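Local coordinates for protein rRNA adenine N-6-methyltransferase (Saccharopolyspora erythraea, PDB 6NVM) that dimethylates one adenine of 23S rRNA at N6 with S-adenosylmethionine as methyl donor, making ribosomes resistant to macrolide, lincosamide and streptogramin B antibiotics, at residues 74-79 / 86-91; 95-100 / 106-111. All coordinates share one frame; numbering follows the deposited sequence. Where two conformers were deposited one is given.

Contacts 1 and 2 are successive strand-helix pairings along the chain, with centres about 10 Å apart. Strands 73-77 and 94-98 lie side by side and parallel in the central sheet. Two probable backbone hydrogen bonds join them: Glu76 N to Thr96 O at 2.8 Å, and Glu76 O to Tyr98 N at 2.8 Å. In one of its two conformers Ser97 of contact 2 is hydrogen-bonded to the Glu76 carboxylate of contact 1, though that copy is crowded against Pro79 and is doubtful. The strands lead into the predicted S-adenosylmethionine site, contact 1 supplying Gly78 and contact 2 supplying Glu99. The nearest atoms of Gly78 and the Glu99 side chain are about 6 Å apart.

Contact 1. Residues 74-79 / 86-91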
loop_
_atom_site.group_PDB
_atom_site.type_symbol
_atom_site.label_atom_id
_atom_site.label_comp_id
_atom_site.label_asym_id
_atom_site.label_seq_id
_atom_site.Cartn_x
_atom_site.Cartn_y
_atom_site.Cartn_z
ATOM N N VAL A 74 12.008 -11.175 -3.661
ATOM C CA VAL A 74 11.718 -9.869 -3.083
ATOM C C VAL A 74 12.417 -8.799 -3.908
ATOM O O VAL A 74 13.571 -8.972 -4.314
ATOM C CB VAL A 74 12.179 -9.790 -1.610
ATOM C CG1 VAL A 74 11.967 -8.379 -1.043
ATOM C CG2 VAL A 74 11.451 -10.824 -0.772
ATOM N N LEU A 75 11.717 -7.694 -4.152
ATOM C CA LEU A 75 12.334 -6.472 -4.649
ATOM C C LEU A 75 12.378 -5.455 -3.517
ATOM O O LEU A 75 11.401 -5.299 -2.777
ATOM C CB LEU A 75 11.568 -5.900 -5.850
ATOM C CG LEU A 75 11.958 -6.456 -7.220
ATOM C CD1 LEU A 75 11.712 -7.948 -7.301
ATOM C CD2 LEU A 75 11.195 -5.724 -8.325
ATOM N N GLU A 76 13.517 -4.774 -3.371
ATOM C CA GLU A 76 13.701 -3.803 -2.302
ATOM C C GLU A 76 14.118 -2.454 -2.868
ATOM O O GLU A 76 14.949 -2.379 -3.778
ATOM C CB GLU A 76 14.753 -4.268 -1.273
ATOM C CG GLU A 76 14.919 -3.290 -0.113
ATOM C CD GLU A 76 16.060 -3.646 0.822
ATOM O OE1 GLU A 76 16.995 -4.352 0.388
ATOM O OE2 GLU A 76 16.017 -3.218 1.996
ATOM N N ALA A 77 13.551 -1.393 -2.303
ATOM C CA ALA A 77 13.925 -0.025 -2.629
ATOM C C ALA A 77 14.302 0.702 -1.347
ATOM O O ALA A 77 13.812 0.373 -0.261
ATOM C CB ALA A 77 12.779 0.715 -3.347
ATOM N N GLY A 78 15.175 1.700 -1.479
ATOM C CA GLY A 78 15.731 2.387 -0.330
ATOM C C GLY A 78 16.435 1.446 0.634
ATOM O O GLY A 78 16.142 1.417 1.835
ATOM N N PRO A 79 17.387 0.657 0.125
ATOM C CA PRO A 79 18.053 -0.333 0.991
ATOM C C PRO A 79 18.943 0.271 2.062
ATOM O O PRO A 79 19.176 -0.388 3.087
ATOM C CB PRO A 79 18.872 -1.173 0.003
ATOM C CG PRO A 79 19.098 -0.275 -1.174
ATOM C CD PRO A 79 17.855 0.573 -1.272
ATOM N N ARG A 86 19.744 -8.091 4.510
ATOM C CA ARG A 86 20.223 -9.379 5.015
ATOM C C ARG A 86 19.085 -10.198 5.609
ATOM O O ARG A 86 18.991 -11.414 5.388
ATOM C CB ARG A 86 21.301 -9.157 6.074
ATOM C CG ARG A 86 22.543 -8.406 5.599
ATOM C CD ARG A 86 23.423 -8.012 6.788
ATOM N NE ARG A 86 24.424 -7.002 6.437
ATOM C CZ ARG A 86 25.697 -7.250 6.153
ATOM N NH1 ARG A 86 26.175 -8.489 6.182
ATOM N NH2 ARG A 86 26.508 -6.243 5.854
ATOM N N GLU A 87 18.207 -9.548 6.372
ATOM C CA GLU A 87 17.125 -10.278 7.019
ATOM C C GLU A 87 16.066 -10.724 6.021
ATOM O O GLU A 87 15.465 -11.791 6.197
ATOM C CB GLU A 87 16.540 -9.421 8.138
ATOM C CG GLU A 87 17.624 -9.105 9.170
ATOM C CD GLU A 87 17.099 -8.588 10.486
ATOM O OE1 GLU A 87 15.894 -8.773 10.771
ATOM O OE2 GLU A 87 17.911 -7.998 11.238
ATOM N N LEU A 88 15.845 -9.949 4.957
ATOM C CA LEU A 88 14.976 -10.406 3.881
ATOM C C LEU A 88 15.575 -11.604 3.158
ATOM O O LEU A 88 14.860 -12.560 2.829
ATOM C CB LEU A 88 14.732 -9.276 2.885
ATOM C CG LEU A 88 14.130 -7.989 3.431
ATOM C CD1 LEU A 88 14.135 -6.921 2.347
ATOM C CD2 LEU A 88 12.729 -8.242 3.949
ATOM N N ALA A 89 16.882 -11.561 2.888
ATOM C CA ALA A 89 17.544 -12.641 2.163
ATOM C C ALA A 89 17.582 -13.942 2.957
ATOM O O ALA A 89 17.664 -15.016 2.354
ATOM C CB ALA A 89 18.963 -12.227 1.785
ATOM N N ASP A 90 17.505 -13.869 4.289
ATOM C CA ASP A 90 17.424 -15.067 5.116
ATOM C C ASP A 90 16.113 -15.822 4.935
ATOM O O ASP A 90 16.051 -17.019 5.241
ATOM C CB ASP A 90 17.558 -14.707 6.596
ATOM C CG ASP A 90 18.984 -14.411 7.010
ATOM O OD1 ASP A 90 19.914 -14.763 6.259
ATOM O OD2 ASP A 90 19.164 -13.838 8.109
ATOM N N ARG A 91 15.062 -15.149 4.475
ATOM C CA ARG A 91 13.724 -15.719 4.442
ATOM C C ARG A 91 13.182 -15.941 3.038
ATOM O O ARG A 91 12.363 -16.841 2.846
ATOM C CB ARG A 91 12.754 -14.804 5.205
ATOM C CG ARG A 91 13.103 -14.610 6.684
ATOM C CD ARG A 91 12.380 -13.397 7.274
ATOM N NE ARG A 91 12.467 -13.349 8.736
ATOM C CZ ARG A 91 13.521 -12.909 9.421
ATOM N NH1 ARG A 91 14.607 -12.481 8.791
ATOM N NH2 ARG A 91 13.493 -12.908 10.748
#
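A first torsion of -178° swings Glu76 CG away from its own backbone nitrogen, and the extended chain beyond carries the carboxylate off the strand to Leu88. Leu88 holds CG anti to its own carbonyl carbon (chi1 -57°). Its second torsion, 172°, then extends CD1 anti to CA, and this methyl reaches strand 73-77. Leu88 CD1 lies 4.1 Å from Glu76 CD and 4.2 Å from Glu76 OE2, and the two side chains cross at a slant. The same methyl, Leu88 CD1, meets Val74 CG1 at 4.3 Å. Val74 and Glu76 both point toward the helix, while Leu75 between them points away. The contact is small and no hydrogen bond crosses it.

The Glu76 carboxylate is buried, but it has a polar partner nearby. OE1 is hydrogen-bonded to Thr85 of the same helix, which holds the buried acid beside the leucine methyl. Val95 and Val138 also pack on Leu88, from the strands flanking 73-77. Farther along 86-91, Arg91 NH1 donates to Glu87 O at 2.8 Å. That oxygen lies close to the guanidinium plane.

Gly78, with positive phi, follows the strand and is a predicted S-adenosylmethionine contact. The acidic strand end and glycine-rich loop leading to a helix are characteristic of the first conserved motif of the Rossmann-like class I methyltransferase fold.

Contact 2. Residues 95-100 / 106-111; sequences VTSYEI and KSLREK
Leu108 reaches from the helix toward Ser97 and Glu99 on 95-100, and a single methyl does the touching. Its CB points toward the strand but stays clear of both partners. With chi1 at -177°, CG of Leu108 trails beside its carbonyl carbon and continues the reach off the helix. Leu108 CG is still 5.2 Å from Ser97 OG. At the branch, CD2 goes forward and makes the contact. CD2 of Leu108 lies 4.5 Å from Glu99 CB. The 4.0 Å approach of Leu108 CD2 to Ser97 OG holds for one of two conformers of that serine and is less certain. CD1 stays farther from both residues.

The pairing belongs to the beta-alpha-beta unit of strand 94-98, helix 102-111 and strand 118-121, part of the Rossmann-like methyltransferase core. Pro79, from the loop after the preceding strand, and Val120, from the following one, also pack on Leu108.

Ser97 OG meets the methyl with no hydrogen bond between them. Glu99 offers only its aliphatic base to Leu108. Its carboxylate turns off at the next bond (chi2 49°), and OE2 accepts a hydrogen bond from Asp101 N. Glu99 is predicted to bind S-adenosylmethionine, consistent with the acidic residue after this strand that binds the ribose hydroxyls in many class I methyltransferases.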
loop_
_atom_site.group_PDB
_atom_site.type_symbol
_atom_site.label_atom_id
_atom_site.label_comp_id
_atom_site.label_asym_id
_atom_site.label_seq_id
_atom_site.Cartn_x
_atom_site.Cartn_y
_atom_site.Cartn_z
ATOM N N VAL A 95 16.778 -11.524 -3.067
ATOM C CA VAL A 95 16.446 -10.114 -2.930
ATOM C C VAL A 95 17.148 -9.353 -4.040
ATOM O O VAL A 95 18.358 -9.515 -4.249
ATOM C CB VAL A 95 16.854 -9.548 -1.556
ATOM C CG1 VAL A 95 16.447 -8.077 -1.447
ATOM C CG2 VAL A 95 16.246 -10.371 -0.432
ATOM N N THR A 96 16.390 -8.531 -4.750
ATOM C CA THR A 96 16.934 -7.589 -5.720
ATOM C C THR A 96 16.743 -6.205 -5.120
ATOM O O THR A 96 15.608 -5.737 -4.977
ATOM C CB THR A 96 16.241 -7.728 -7.072
ATOM O OG1 THR A 96 16.322 -9.088 -7.503
ATOM C CG2 THR A 96 16.903 -6.835 -8.105
ATOM N N SER A 97 17.854 -5.546 -4.808
ATOM C CA SER A 97 17.870 -4.310 -4.036
ATOM C C SER A 97 18.312 -3.162 -4.936
ATOM O O SER A 97 19.409 -3.203 -5.504
ATOM C CB SER A 97 18.812 -4.456 -2.840
ATOM O OG SER A 97 18.816 -3.298 -2.039
ATOM N N TYR A 98 17.471 -2.136 -5.050
ATOM C CA TYR A 98 17.723 -1.015 -5.940
ATOM C C TYR A 98 18.384 0.139 -5.199
ATOM O O TYR A 98 17.871 0.614 -4.182
ATOM C CB TYR A 98 16.415 -0.549 -6.585
ATOM C CG TYR A 98 15.957 -1.505 -7.654
ATOM C CD1 TYR A 98 15.334 -2.703 -7.320
ATOM C CD2 TYR A 98 16.178 -1.232 -8.996
ATOM C CE1 TYR A 98 14.937 -3.593 -8.293
ATOM C CE2 TYR A 98 15.782 -2.121 -9.981
ATOM C CZ TYR A 98 15.160 -3.295 -9.621
ATOM O OH TYR A 98 14.757 -4.187 -10.584
ATOM N N GLU A 99 19.516 0.600 -5.727
ATOM C CA GLU A 99 20.208 1.768 -5.199
ATOM C C GLU A 99 20.550 2.686 -6.362
ATOM O O GLU A 99 21.335 2.315 -7.238
ATOM C CB GLU A 99 21.467 1.357 -4.432
ATOM C CG GLU A 99 22.342 2.524 -4.012
ATOM C CD GLU A 99 21.544 3.610 -3.325
ATOM O OE1 GLU A 99 20.921 3.317 -2.282
ATOM O OE2 GLU A 99 21.524 4.750 -3.835
ATOM N N ILE A 100 19.959 3.884 -6.373
ATOM C CA ILE A 100 20.100 4.758 -7.533
ATOM C C ILE A 100 21.492 5.381 -7.603
ATOM O O ILE A 100 21.975 5.704 -8.697
ATOM C CB ILE A 100 19.001 5.840 -7.509
ATOM C CG1 ILE A 100 18.917 6.544 -8.863
ATOM C CG2 ILE A 100 19.264 6.844 -6.394
ATOM C CD1 ILE A 100 17.716 7.479 -9.000
ATOM N N LYS A 106 27.757 0.376 -5.408
ATOM C CA LYS A 106 28.971 -0.436 -5.374
ATOM C C LYS A 106 29.334 -0.844 -3.949
ATOM O O LYS A 106 29.673 -2.005 -3.697
ATOM C CB LYS A 106 30.129 0.326 -6.022
ATOM C CG LYS A 106 30.037 0.409 -7.540
ATOM C CD LYS A 106 31.272 1.065 -8.142
ATOM C CE LYS A 106 31.122 2.576 -8.236
ATOM N NZ LYS A 106 30.159 2.977 -9.303
ATOM N N SER A 107 29.267 0.091 -2.998
ATOM C CA SER A 107 29.639 -0.265 -1.631
ATOM C C SER A 107 28.625 -1.228 -1.026
ATOM O O SER A 107 28.999 -2.156 -0.296
ATOM C CB SER A 107 29.780 0.990 -0.770
ATOM O OG SER A 107 28.520 1.544 -0.460
ATOM N N LEU A 108 27.337 -1.032 -1.324
ATOM C CA LEU A 108 26.322 -1.964 -0.848
ATOM C C LEU A 108 26.553 -3.353 -1.426
ATOM O O LEU A 108 26.488 -4.358 -0.707
ATOM C CB LEU A 108 24.930 -1.450 -1.223
ATOM C CG LEU A 108 23.742 -2.281 -0.739
ATOM C CD1 LEU A 108 23.644 -2.219 0.774
ATOM C CD2 LEU A 108 22.443 -1.789 -1.383
ATOM N N ARG A 109 26.830 -3.425 -2.726
ATOM C CA ARG A 109 27.092 -4.708 -3.367
ATOM C C ARG A 109 28.233 -5.444 -2.671
ATOM O O ARG A 109 28.124 -6.642 -2.379
ATOM C CB ARG A 109 27.396 -4.476 -4.848
ATOM C CG ARG A 109 27.569 -5.731 -5.678
ATOM C CD ARG A 109 27.718 -5.394 -7.168
ATOM N NE ARG A 109 26.496 -4.795 -7.723
ATOM C CZ ARG A 109 26.443 -3.673 -8.435
ATOM N NH1 ARG A 109 27.545 -2.992 -8.722
ATOM N NH2 ARG A 109 25.271 -3.230 -8.884
ATOM N N GLU A 110 29.321 -4.737 -2.355
ATOM C CA GLU A 110 30.442 -5.375 -1.668
ATOM C C GLU A 110 30.074 -5.751 -0.237
ATOM O O GLU A 110 30.430 -6.836 0.239
ATOM C CB GLU A 110 31.662 -4.450 -1.681
ATOM C CG GLU A 110 32.924 -5.054 -1.061
ATOM C CD GLU A 110 33.401 -6.309 -1.782
ATOM O OE1 GLU A 110 33.144 -6.436 -3.001
ATOM O OE2 GLU A 110 34.029 -7.171 -1.125
ATOM N N LYS A 111 29.369 -4.863 0.473
ATOM C CA LYS A 111 28.966 -5.159 1.846
ATOM C C LYS A 111 28.149 -6.443 1.927
ATOM O O LYS A 111 28.264 -7.200 2.899
ATOM C CB LYS A 111 28.160 -3.996 2.425
ATOM C CG LYS A 111 28.999 -2.872 2.993
ATOM C CD LYS A 111 28.156 -1.648 3.338
ATOM C CE LYS A 111 27.087 -1.970 4.367
ATOM N NZ LYS A 111 26.359 -0.754 4.830
#